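PDB 4E9X: multicopper oxidase, which probably oxidises substrates by single-electron steps at a type 1 copper and passes the electrons to a trinuclear copper cluster that reduces dioxygen to water. Local coordinates for residues I191-A196 against F249-H254; T257-G262 against G268-I273; Y91-D96 against G120-D125; V229-S232 against R236-V239. One frame throughout, in Å; residues are numbered along the deposited sequence. Where two conformers were deposited one is given.

Interaction 1 (I191-A196 against F249-H254). With CU (copper (II) ion), chain F; CU (copper (II) ion), chain S.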
loop_
_atom_site.group_PDB
_atom_site.type_symbol
_atom_site.label_atom_id
_atom_site.label_comp_id
_atom_site.label_asym_id
_atom_site.label_seq_id
_atom_site.Cartn_x
_atom_site.Cartn_y
_atom_site.Cartn_z
ATOM N N ILE A 191 9.612 -2.396 -17.985
ATOM C CA ILE A 191 9.956 -1.465 -16.899
ATOM C C ILE A 191 10.025 -2.272 -15.599
ATOM O O ILE A 191 9.099 -3.025 -15.297
ATOM C CB ILE A 191 8.984 -0.297 -16.813
ATOM C CG1 ILE A 191 8.983 0.458 -18.169
ATOM C CG2 ILE A 191 9.393 0.636 -15.690
ATOM C CD1 ILE A 191 7.647 0.932 -18.579
ATOM N N ARG A 192 11.108 -2.050 -14.884
ATOM C CA ARG A 192 11.339 -2.692 -13.577
ATOM C C ARG A 192 11.254 -1.600 -12.525
ATOM O O ARG A 192 12.144 -0.731 -12.474
ATOM C CB ARG A 192 12.719 -3.343 -13.587
ATOM C CG ARG A 192 12.893 -4.378 -14.713
ATOM C CD ARG A 192 14.318 -4.859 -14.762
ATOM N NE ARG A 192 14.718 -5.588 -15.974
ATOM C CZ ARG A 192 14.999 -6.875 -15.970
ATOM N NH1 ARG A 192 14.830 -7.698 -14.927
ATOM N NH2 ARG A 192 15.447 -7.407 -17.117
ATOM N N PHE A 193 10.206 -1.663 -11.694
ATOM C CA PHE A 193 10.017 -0.710 -10.602
ATOM C C PHE A 193 10.625 -1.267 -9.304
ATOM O O PHE A 193 10.399 -2.444 -9.007
ATOM C CB PHE A 193 8.519 -0.479 -10.313
ATOM C CG PHE A 193 7.703 0.079 -11.464
ATOM C CD1 PHE A 193 7.999 1.336 -12.021
ATOM C CD2 PHE A 193 6.614 -0.591 -11.936
ATOM C CE1 PHE A 193 7.218 1.864 -13.035
ATOM C CE2 PHE A 193 5.841 -0.071 -12.987
ATOM C CZ PHE A 193 6.108 1.194 -13.502
ATOM N N PHE A 194 11.290 -0.399 -8.560
ATOM C CA PHE A 194 11.855 -0.802 -7.268
ATOM C C PHE A 194 11.431 0.160 -6.176
ATOM O O PHE A 194 11.578 1.395 -6.348
ATOM C CB PHE A 194 13.394 -0.783 -7.288
ATOM C CG PHE A 194 14.117 -1.571 -8.339
ATOM C CD1 PHE A 194 15.027 -2.554 -7.974
ATOM C CD2 PHE A 194 13.952 -1.302 -9.707
ATOM C CE1 PHE A 194 15.798 -3.239 -8.923
ATOM C CE2 PHE A 194 14.712 -1.938 -10.671
ATOM C CZ PHE A 194 15.655 -2.886 -10.268
ATOM N N GLY A 195 10.964 -0.419 -5.063
ATOM C CA GLY A 195 10.715 0.394 -3.873
ATOM C C GLY A 195 12.028 0.510 -3.074
ATOM O O GLY A 195 12.253 -0.209 -2.089
ATOM N N ALA A 196 12.929 1.391 -3.525
ATOM C CA ALA A 196 14.270 1.390 -2.936
ATOM C C ALA A 196 14.305 2.142 -1.619
ATOM O O ALA A 196 15.014 1.726 -0.705
ATOM C CB ALA A 196 15.227 2.025 -3.937
ATOM N N PHE A 249 3.525 11.277 -23.310
ATOM C CA PHE A 249 2.683 10.739 -22.253
ATOM C C PHE A 249 3.429 10.695 -20.928
ATOM O O PHE A 249 4.366 9.932 -20.727
ATOM C CB PHE A 249 2.215 9.332 -22.671
ATOM C CG PHE A 249 1.079 9.398 -23.691
ATOM C CD1 PHE A 249 -0.162 9.921 -23.354
ATOM C CD2 PHE A 249 1.287 8.873 -24.968
ATOM C CE1 PHE A 249 -1.184 9.903 -24.273
ATOM C CE2 PHE A 249 0.230 8.873 -25.903
ATOM C CZ PHE A 249 -1.018 9.390 -25.529
ATOM N N ILE A 250 2.999 11.543 -19.986
ATOM C CA ILE A 250 3.681 11.599 -18.676
ATOM C C ILE A 250 3.499 10.290 -17.967
ATOM O O ILE A 250 2.548 9.531 -18.175
ATOM C CB ILE A 250 3.149 12.836 -17.944
ATOM C CG1 ILE A 250 3.983 13.352 -16.775
ATOM C CG2 ILE A 250 1.737 12.627 -17.437
ATOM C CD1 ILE A 250 3.511 14.702 -16.240
ATOM N N PHE A 251 4.440 9.988 -17.052
ATOM C CA PHE A 251 4.519 8.662 -16.403
ATOM C C PHE A 251 5.049 9.036 -15.021
ATOM O O PHE A 251 6.145 9.585 -14.911
ATOM C CB PHE A 251 5.458 7.809 -17.233
ATOM C CG PHE A 251 5.674 6.317 -16.836
ATOM C CD1 PHE A 251 6.573 5.551 -17.547
ATOM C CD2 PHE A 251 4.976 5.688 -15.790
ATOM C CE1 PHE A 251 6.817 4.205 -17.289
ATOM C CE2 PHE A 251 5.261 4.365 -15.526
ATOM C CZ PHE A 251 6.153 3.624 -16.221
ATOM N N HIS A 252 4.259 8.784 -13.969
ATOM C CA HIS A 252 4.630 9.440 -12.699
ATOM C C HIS A 252 4.019 8.726 -11.511
ATOM O O HIS A 252 3.060 7.977 -11.624
ATOM C CB HIS A 252 4.173 10.909 -12.681
ATOM C CG HIS A 252 2.683 11.045 -12.790
ATOM N ND1 HIS A 252 1.820 11.122 -11.681
ATOM C CD2 HIS A 252 1.869 11.105 -13.854
ATOM C CE1 HIS A 252 0.574 11.223 -12.173
ATOM N NE2 HIS A 252 0.551 11.231 -13.479
ATOM N N ASP A 253 4.575 9.024 -10.341
ATOM C CA ASP A 253 3.972 8.614 -9.062
ATOM C C ASP A 253 2.689 9.414 -8.897
ATOM O O ASP A 253 2.682 10.653 -8.995
ATOM C CB ASP A 253 4.998 8.868 -7.966
ATOM C CG ASP A 253 4.600 8.447 -6.587
ATOM O OD1 ASP A 253 3.454 8.018 -6.352
ATOM O OD2 ASP A 253 5.491 8.559 -5.693
ATOM N N HIS A 254 1.599 8.705 -8.643
ATOM C CA HIS A 254 0.276 9.347 -8.498
ATOM C C HIS A 254 -0.017 9.756 -7.078
ATOM O O HIS A 254 -1.104 10.327 -6.788
ATOM C CB HIS A 254 -0.762 8.373 -9.049
ATOM C CG HIS A 254 -2.003 9.038 -9.600
ATOM N ND1 HIS A 254 -2.943 9.775 -8.872
ATOM C CD2 HIS A 254 -2.494 9.050 -10.857
ATOM C CE1 HIS A 254 -3.899 10.184 -9.677
ATOM N NE2 HIS A 254 -3.681 9.776 -10.924
HETATM CU CU CU F . -0.962 11.971 -14.514
HETATM CU CU CU S . -4.950 10.080 -12.536
#

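Interaction 2 (T257-G262 against G268-I273)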
loop_
_atom_site.group_PDB
_atom_site.type_symbol
_atom_site.label_atom_id
_atom_site.label_comp_id
_atom_site.label_asym_id
_atom_site.label_seq_id
_atom_site.Cartn_x
_atom_site.Cartn_y
_atom_site.Cartn_z
ATOM N N THR A 257 1.122 14.064 -2.696
ATOM C CA THR A 257 2.208 14.823 -2.091
ATOM C C THR A 257 3.563 14.504 -2.670
ATOM O O THR A 257 4.530 15.246 -2.468
ATOM C CB THR A 257 2.243 14.586 -0.565
ATOM O OG1 THR A 257 2.428 13.168 -0.448
ATOM C CG2 THR A 257 0.980 14.966 0.151
ATOM N N HIS A 258 3.721 13.436 -3.462
ATOM C CA HIS A 258 5.018 13.079 -4.024
ATOM C C HIS A 258 5.330 13.830 -5.302
ATOM O O HIS A 258 6.485 13.766 -5.723
ATOM C CB HIS A 258 5.024 11.568 -4.354
ATOM C CG HIS A 258 4.987 10.750 -3.096
ATOM N ND1 HIS A 258 5.155 9.396 -3.104
ATOM C CD2 HIS A 258 4.827 11.108 -1.788
ATOM C CE1 HIS A 258 5.091 8.933 -1.862
ATOM N NE2 HIS A 258 4.892 9.964 -1.039
ATOM N N VAL A 259 4.338 14.532 -5.901
ATOM C CA VAL A 259 4.705 15.338 -7.086
ATOM C C VAL A 259 4.929 16.780 -6.654
ATOM O O VAL A 259 4.511 17.782 -7.221
ATOM C CB VAL A 259 3.685 15.230 -8.222
ATOM C CG1 VAL A 259 3.813 13.791 -8.792
ATOM C CG2 VAL A 259 2.292 15.507 -7.810
ATOM N N THR A 260 5.700 16.877 -5.580
ATOM C CA THR A 260 6.134 18.167 -5.051
ATOM C C THR A 260 7.637 18.066 -4.769
ATOM O O THR A 260 8.215 16.968 -4.728
ATOM C CB THR A 260 5.378 18.570 -3.767
ATOM O OG1 THR A 260 5.715 17.670 -2.668
ATOM C CG2 THR A 260 3.864 18.556 -3.939
ATOM N N ALA A 261 8.250 19.236 -4.510
ATOM C CA ALA A 261 9.670 19.278 -4.178
ATOM C C ALA A 261 9.811 20.393 -3.170
ATOM O O ALA A 261 9.616 21.563 -3.540
ATOM C CB ALA A 261 10.488 19.601 -5.419
ATOM N N GLY A 262 10.092 20.105 -1.908
ATOM C CA GLY A 262 10.187 21.239 -0.958
ATOM C C GLY A 262 8.902 22.013 -0.820
ATOM O O GLY A 262 8.982 23.233 -0.544
ATOM N N GLY A 268 9.320 15.674 -8.228
ATOM C CA GLY A 268 9.072 14.315 -7.821
ATOM C C GLY A 268 9.327 13.296 -8.889
ATOM O O GLY A 268 10.056 13.557 -9.876
ATOM N N PRO A 269 8.822 12.074 -8.742
ATOM C CA PRO A 269 9.126 10.979 -9.691
ATOM C C PRO A 269 8.218 11.085 -10.889
ATOM O O PRO A 269 7.144 10.459 -10.955
ATOM C CB PRO A 269 8.888 9.691 -8.850
ATOM C CG PRO A 269 8.597 10.176 -7.465
ATOM C CD PRO A 269 8.002 11.565 -7.598
ATOM N N ILE A 270 8.664 11.923 -11.825
ATOM C CA ILE A 270 7.932 12.164 -13.063
ATOM C C ILE A 270 8.877 11.975 -14.257
ATOM O O ILE A 270 9.960 12.580 -14.233
ATOM C CB ILE A 270 7.377 13.601 -13.115
ATOM C CG1 ILE A 270 6.490 13.946 -11.934
ATOM C CG2 ILE A 270 6.690 13.844 -14.474
ATOM C CD1 ILE A 270 6.085 15.411 -11.848
ATOM N N THR A 271 8.464 11.224 -15.265
ATOM C CA THR A 271 9.126 11.224 -16.545
ATOM C C THR A 271 8.053 11.409 -17.617
ATOM O O THR A 271 6.860 11.584 -17.280
ATOM C CB THR A 271 9.976 9.954 -16.740
ATOM O OG1 THR A 271 10.647 10.057 -18.028
ATOM C CG2 THR A 271 9.146 8.689 -16.724
ATOM N N VAL A 272 8.476 11.424 -18.876
ATOM C CA VAL A 272 7.533 11.490 -20.010
ATOM C C VAL A 272 7.954 10.401 -20.976
ATOM O O VAL A 272 9.168 10.291 -21.315
ATOM C CB VAL A 272 7.619 12.854 -20.703
ATOM C CG1 VAL A 272 6.679 12.948 -21.892
ATOM C CG2 VAL A 272 7.338 13.962 -19.715
ATOM N N ILE A 273 6.995 9.583 -21.400
ATOM C CA ILE A 273 7.206 8.663 -22.531
ATOM C C ILE A 273 7.116 9.540 -23.756
ATOM O O ILE A 273 6.003 9.981 -24.125
ATOM C CB ILE A 273 6.171 7.548 -22.537
ATOM C CG1 ILE A 273 6.229 6.776 -21.174
ATOM C CG2 ILE A 273 6.415 6.659 -23.726
ATOM C CD1 ILE A 273 4.992 5.931 -20.955
#

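Interaction 3 (Y91-D96 against G120-D125)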
loop_
_atom_site.group_PDB
_atom_site.type_symbol
_atom_site.label_atom_id
_atom_site.label_comp_id
_atom_site.label_asym_id
_atom_site.label_seq_id
_atom_site.Cartn_x
_atom_site.Cartn_y
_atom_site.Cartn_z
ATOM N N TYR A 91 32.012 -10.660 -0.688
ATOM C CA TYR A 91 30.768 -11.425 -0.799
ATOM C C TYR A 91 30.910 -12.477 -1.902
ATOM O O TYR A 91 31.413 -12.080 -2.957
ATOM C CB TYR A 91 29.573 -10.510 -1.132
ATOM C CG TYR A 91 29.346 -9.547 0.037
ATOM C CD1 TYR A 91 28.616 -9.978 1.132
ATOM C CD2 TYR A 91 29.886 -8.252 0.062
ATOM C CE1 TYR A 91 28.349 -9.176 2.243
ATOM C CE2 TYR A 91 29.664 -7.431 1.153
ATOM C CZ TYR A 91 28.909 -7.900 2.227
ATOM O OH TYR A 91 28.712 -7.091 3.313
ATOM N N LYS A 92 30.440 -13.699 -1.670
ATOM C CA LYS A 92 30.343 -14.692 -2.735
ATOM C C LYS A 92 28.992 -15.417 -2.679
ATOM O O LYS A 92 28.565 -15.883 -1.612
ATOM C CB LYS A 92 31.467 -15.741 -2.576
ATOM C CG LYS A 92 32.845 -15.136 -2.559
ATOM C CD LYS A 92 33.895 -16.254 -2.619
ATOM C CE LYS A 92 35.294 -15.655 -2.864
ATOM N NZ LYS A 92 36.358 -16.666 -3.010
ATOM N N PHE A 93 28.308 -15.472 -3.837
ATOM C CA PHE A 93 27.031 -16.177 -3.901
ATOM C C PHE A 93 26.815 -16.681 -5.299
ATOM O O PHE A 93 27.376 -16.103 -6.242
ATOM C CB PHE A 93 25.851 -15.305 -3.431
ATOM C CG PHE A 93 25.725 -13.992 -4.182
ATOM C CD1 PHE A 93 24.974 -13.901 -5.352
ATOM C CD2 PHE A 93 26.369 -12.873 -3.698
ATOM C CE1 PHE A 93 24.903 -12.678 -6.004
ATOM C CE2 PHE A 93 26.286 -11.660 -4.340
ATOM C CZ PHE A 93 25.542 -11.548 -5.518
ATOM N N LYS A 94 26.004 -17.718 -5.447
ATOM C CA LYS A 94 25.566 -18.127 -6.762
ATOM C C LYS A 94 24.238 -17.444 -7.040
ATOM O O LYS A 94 23.334 -17.376 -6.216
ATOM C CB LYS A 94 25.373 -19.652 -6.865
ATOM C CG LYS A 94 24.929 -20.225 -8.216
ATOM C CD LYS A 94 24.834 -21.726 -8.148
ATOM C CE LYS A 94 26.206 -22.362 -8.153
ATOM N NZ LYS A 94 26.785 -22.362 -9.538
ATOM N N ALA A 95 24.130 -16.944 -8.302
ATOM C CA ALA A 95 22.932 -16.269 -8.737
ATOM C C ALA A 95 21.878 -17.274 -9.201
ATOM O O ALA A 95 21.538 -17.279 -10.391
ATOM C CB ALA A 95 23.322 -15.324 -9.887
ATOM N N ASP A 96 21.362 -18.085 -8.286
ATOM C CA ASP A 96 20.421 -19.119 -8.682
ATOM C C ASP A 96 19.008 -18.577 -8.638
ATOM O O ASP A 96 18.108 -19.253 -9.123
ATOM C CB ASP A 96 20.533 -20.391 -7.861
ATOM C CG ASP A 96 20.566 -20.240 -6.383
ATOM O OD1 ASP A 96 20.237 -19.183 -5.827
ATOM O OD2 ASP A 96 20.958 -21.248 -5.731
ATOM N N GLY A 120 21.338 -0.258 -5.293
ATOM C CA GLY A 120 21.470 -0.358 -6.735
ATOM C C GLY A 120 20.828 -1.644 -7.207
ATOM O O GLY A 120 20.371 -2.446 -6.412
ATOM N N PRO A 121 20.715 -1.793 -8.545
ATOM C CA PRO A 121 20.006 -2.928 -9.132
ATOM C C PRO A 121 20.888 -4.129 -9.451
ATOM O O PRO A 121 22.038 -3.933 -9.884
ATOM C CB PRO A 121 19.416 -2.315 -10.434
ATOM C CG PRO A 121 20.523 -1.317 -10.844
ATOM C CD PRO A 121 21.151 -0.784 -9.551
ATOM N N LEU A 122 20.330 -5.318 -9.246
ATOM C CA LEU A 122 20.981 -6.599 -9.536
ATOM C C LEU A 122 20.050 -7.388 -10.456
ATOM O O LEU A 122 19.024 -7.857 -9.988
ATOM C CB LEU A 122 21.343 -7.319 -8.230
ATOM C CG LEU A 122 21.786 -8.777 -8.385
ATOM C CD1 LEU A 122 23.039 -8.946 -9.249
ATOM C CD2 LEU A 122 22.015 -9.387 -6.981
ATOM N N ILE A 123 20.426 -7.514 -11.721
ATOM C CA ILE A 123 19.529 -8.150 -12.693
ATOM C C ILE A 123 20.104 -9.506 -13.010
ATOM O O ILE A 123 21.236 -9.599 -13.502
ATOM C CB ILE A 123 19.389 -7.291 -13.960
ATOM C CG1 ILE A 123 18.887 -5.875 -13.617
ATOM C CG2 ILE A 123 18.524 -8.015 -14.965
ATOM C CD1 ILE A 123 17.563 -5.838 -12.822
ATOM N N VAL A 124 19.328 -10.552 -12.766
ATOM C CA VAL A 124 19.735 -11.924 -13.062
ATOM C C VAL A 124 18.898 -12.406 -14.245
ATOM O O VAL A 124 17.685 -12.581 -14.104
ATOM C CB VAL A 124 19.599 -12.842 -11.822
ATOM C CG1 VAL A 124 20.002 -14.281 -12.204
ATOM C CG2 VAL A 124 20.462 -12.331 -10.652
ATOM N N ASP A 125 19.545 -12.632 -15.383
ATOM C CA ASP A 125 18.784 -13.110 -16.544
ATOM C C ASP A 125 18.379 -14.563 -16.399
ATOM O O ASP A 125 19.279 -15.414 -16.228
ATOM C CB ASP A 125 19.569 -12.978 -17.839
ATOM C CG ASP A 125 19.685 -11.581 -18.406
ATOM O OD1 ASP A 125 19.156 -10.632 -17.786
ATOM O OD2 ASP A 125 20.325 -11.431 -19.477
#

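Interaction 4 (V229-S232 against R236-V239)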
loop_
_atom_site.group_PDB
_atom_site.type_symbol
_atom_site.label_atom_id
_atom_site.label_comp_id
_atom_site.label_asym_id
_atom_site.label_seq_id
_atom_site.Cartn_x
_atom_site.Cartn_y
_atom_site.Cartn_z
ATOM N N VAL A 229 0.526 1.124 -10.700
ATOM C CA VAL A 229 1.103 0.012 -9.971
ATOM C C VAL A 229 1.690 0.533 -8.672
ATOM O O VAL A 229 2.600 1.395 -8.681
ATOM C CB VAL A 229 2.240 -0.625 -10.812
ATOM C CG1 VAL A 229 2.984 -1.675 -10.005
ATOM C CG2 VAL A 229 1.687 -1.257 -12.110
ATOM N N LEU A 230 1.209 0.028 -7.546
ATOM C CA LEU A 230 1.683 0.457 -6.230
ATOM C C LEU A 230 2.963 -0.298 -5.878
ATOM O O LEU A 230 2.979 -1.532 -5.891
ATOM C CB LEU A 230 0.633 0.148 -5.160
ATOM C CG LEU A 230 0.931 0.715 -3.772
ATOM C CD1 LEU A 230 0.892 2.247 -3.865
ATOM C CD2 LEU A 230 -0.067 0.176 -2.734
ATOM N N VAL A 231 4.007 0.489 -5.579
ATOM C CA VAL A 231 5.305 -0.093 -5.256
ATOM C C VAL A 231 5.708 0.365 -3.865
ATOM O O VAL A 231 5.744 1.567 -3.610
ATOM C CB VAL A 231 6.346 0.414 -6.286
ATOM C CG1 VAL A 231 7.717 -0.197 -6.022
ATOM C CG2 VAL A 231 5.879 0.157 -7.728
ATOM N N SER A 232 5.961 -0.561 -2.960
ATOM C CA SER A 232 6.255 -0.263 -1.565
ATOM C C SER A 232 7.676 -0.721 -1.230
ATOM O O SER A 232 8.292 -1.448 -2.050
ATOM C CB SER A 232 5.183 -0.888 -0.677
ATOM O OG SER A 232 5.394 -2.210 -0.283
ATOM N N ARG A 236 9.697 -5.326 -5.950
ATOM C CA ARG A 236 9.885 -4.979 -7.363
ATOM C C ARG A 236 8.679 -5.486 -8.133
ATOM O O ARG A 236 8.066 -6.512 -7.820
ATOM C CB ARG A 236 11.176 -5.589 -7.954
ATOM C CG ARG A 236 12.445 -4.905 -7.443
ATOM C CD ARG A 236 12.944 -5.443 -6.107
ATOM N NE ARG A 236 13.292 -6.850 -6.214
ATOM C CZ ARG A 236 12.988 -7.810 -5.318
ATOM N NH1 ARG A 236 12.349 -7.562 -4.186
ATOM N NH2 ARG A 236 13.357 -9.075 -5.592
ATOM N N TYR A 237 8.336 -4.721 -9.179
ATOM C CA TYR A 237 7.365 -5.165 -10.166
ATOM C C TYR A 237 7.976 -4.995 -11.552
ATOM O O TYR A 237 8.563 -3.929 -11.804
ATOM C CB TYR A 237 6.057 -4.341 -10.102
ATOM C CG TYR A 237 5.299 -4.709 -8.841
ATOM C CD1 TYR A 237 4.358 -5.760 -8.872
ATOM C CD2 TYR A 237 5.510 -4.035 -7.624
ATOM C CE1 TYR A 237 3.643 -6.122 -7.713
ATOM C CE2 TYR A 237 4.810 -4.389 -6.486
ATOM C CZ TYR A 237 3.890 -5.436 -6.540
ATOM O OH TYR A 237 3.188 -5.800 -5.386
ATOM N N ASP A 238 7.824 -5.987 -12.442
ATOM C CA ASP A 238 8.190 -5.799 -13.828
ATOM C C ASP A 238 6.918 -5.730 -14.629
ATOM O O ASP A 238 5.997 -6.522 -14.414
ATOM C CB ASP A 238 9.016 -6.950 -14.400
ATOM C CG ASP A 238 10.349 -7.311 -13.773
ATOM O OD1 ASP A 238 10.697 -6.813 -12.684
ATOM O OD2 ASP A 238 11.064 -8.085 -14.430
ATOM N N VAL A 239 6.894 -4.790 -15.584
ATOM C CA VAL A 239 5.739 -4.655 -16.458
ATOM C C VAL A 239 6.255 -4.572 -17.907
ATOM O O VAL A 239 7.440 -4.353 -18.170
ATOM C CB VAL A 239 4.917 -3.389 -16.141
ATOM C CG1 VAL A 239 4.505 -3.388 -14.648
ATOM C CG2 VAL A 239 5.671 -2.099 -16.516
#

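Interaction 1 (I191-A196 against F249-H254)
Ile191 and Phe193, two residues apart on one strand and so on the same face of it, meet Phe251 of the facing sheet through apolar contact. Phe251 points its rim at them, its ring carried across the gap because CG lies anti to the backbone N (chi1 -176°). Ile191 CD1 touches Phe251 CE1 at 3.6 Å, while Phe193 CZ meets Phe251 CZ at 3.6 Å, rim against rim instead of face on face. Ile191 CG2 also lies over one face of the Phe193 ring. Long side chains, two of them aromatic, suit this place because the backbones stand well apart; shortening Phe251 to an alanine would probably open a gap and leave both partners without their mate.

The polar chemistry lies apart from this packing: His252 points to the other face of the strand, and His254 follows its end. His252 ND1 donates to Asp253 O at 2.9 Å from above the carbonyl plane, which helps fix the ring. His252 NE2 binds one copper with His206 and with His106 of a second subunit; His254 NE2 binds another with His62 and His104 of that subunit. The arrangement is a cupredoxin sandwich whose core backs an intersubunit trinuclear copper site.

Interaction 2 (T257-G262 against G268-I273)
The carbonyl oxygen of His258 is met by two neighbouring carbons of the facing segment. Gly268 CA makes a CA-H...O contact with His258 O, at 3.4 Å and with an angle of 150° at the hydrogen, while Pro269 CD packs against the same oxygen, His258 O, at 3.3 Å. The site lies where the loop that follows the copper-binding His252 and His254 in the chain of the second cupredoxin domain returns to strand 270-275, and Pro269 is the centre of an inverse gamma turn that leads into that strand.

Glycine fits at Gly268 for two reasons. Its backbone angles would jam a side chain against the preceding carbonyl, and a CB on Gly268 would fall only 2.0 Å from His258 O. Its amide is not idle, since Gly268 N bonds to Ser174 OG.

The opposing segment is braced internally. Thr260 OG1 donates to Thr257 O at 2.7 Å, tilted 25° from the carbonyl plane, so the threonine hydroxyl ties the loop back to Thr257 of the short 3-10 segment. The ring of His258 leads away from the contact: its ND1 bonds to Asp253 OD2, and the ring stacks on Phe168. Val259 and Thr260 pack on Val109 and Asn110 of a second subunit, which places this loop at the subunit interface.

Compact, branched residues close the apolar part. The side chains of Val259 and Ile270 cross at about a right angle, with Val259 CG1 resting 4.1 Å from both Ile270 CG1 and Ile270 CD1.

Interaction 3 (Y91-D96 against G120-D125)
The ring of Phe93 is the flat group of this contact, and Leu122 CD2 comes to it at a slant, 4.4 Å from Phe93 CZ. Beyond the two segments the ring also meets that of Trp61, their planes inclined at about 40°, and Val45, Val64 and Gln66 touch it. A bulky aromatic suits a position where the strands lie well apart, and leucine answers it with a branched end.

Two residues further along each chain, the backbones draw closer, with 6.9 Å between Ala95 CA and Val124 CA, and the residues shrink accordingly. Val124 extends CG1 toward the other segment by holding it anti to the backbone N (chi1 178°); this methyl lies 3.8 Å from Ala95 O and 4.2 Å from Ala95 CB. Ala95 is the centre of an inverse gamma turn, closed by a weak bond from Asp96 N to Lys94 O. Ala95 also packs on Val39, and Leu122 on Ile37, both from strand 36-40.

Across the gap the side chains meet by apolar packing, with one methyl also resting near a main-chain carbonyl. Strands 88-94 and 119-125 belong to different sheets; their inward residues, and Ala95 following the first, meet in the core of the N-terminal cupredoxin beta-sandwich.

Interaction 4 (V229-S232 against R236-V239)
Two torsions bring Val229 and Tyr237 together. Tyr237 holds CG anti to its carbonyl carbon (chi1 -71°), which swings the ring toward the neighbouring segment; Val229 sets CG1 anti to the backbone N (chi1 173°), which pushes that methyl out to meet it. Val229 CG1 then lies 4.0 Å from Tyr237 CG, near the root of the ring. Farther out, Leu230 O comes within 3.4 Å of Tyr237 CE2, and Val231 CG2 stands 4.2 Å from Tyr237 CD2. All three approach the ring at a slant. Val239 adds its CG1, 4.4 Å from Val229 CG2, at the end of the contact that leads deeper into the core.

Only three residues join the segments, and the strands run nearly antiparallel at 153°, yet their axes come no nearer than 7.9 Å. They are not sheet neighbours: Val229 and Val231 pair with strand 201-205, while Tyr237 pairs with Phe193. The connection thus passes from one sheet of the sandwich to the other. Leu230 packs on Leu230 of a third subunit, and Arg236 forms a salt bridge with Asp227 of that subunit.

Tyrosine suits this partly exposed position because its ring packs against valine methyls and the Leu230 carbonyl while its hydroxyl bonds to Glu235 OE2. A serine in its place is likely to leave the Val229 and Val231 methyls without the ring they pack on and the Glu235 carboxylate without this bond. The chemistry implies a joint held by van der Waals contact of side chains and one main-chain carbonyl with the ring, while Glu235 of the connecting turn anchors the ring's outer end.

In the fold
All four contacts are mainly buried and join their segments by packing, but their settings differ. Interactions 1 and 4 bridge the same two sheets of the second cupredoxin domain through different strands; 187-195 and 236-243 are neighbours in one sheet, joined by backbone hydrogen bonds from Phe193 N to Tyr237 O and from Val239 N to Ile191 O. Interaction 1 is aromatic and aliphatic core packing beside copper ligands, whereas interaction 4 sets a tyrosine at its more exposed edge. Interaction 2 continues from interaction 1, since strands 248-253 and 270-275 are neighbours, and relies more on backbone and glycine. Interaction 3, in the first domain, packs aromatic and small aliphatic groups and touches no other chain; Pro121 and Ile123 meet Phe194 and Arg192 of interaction 1.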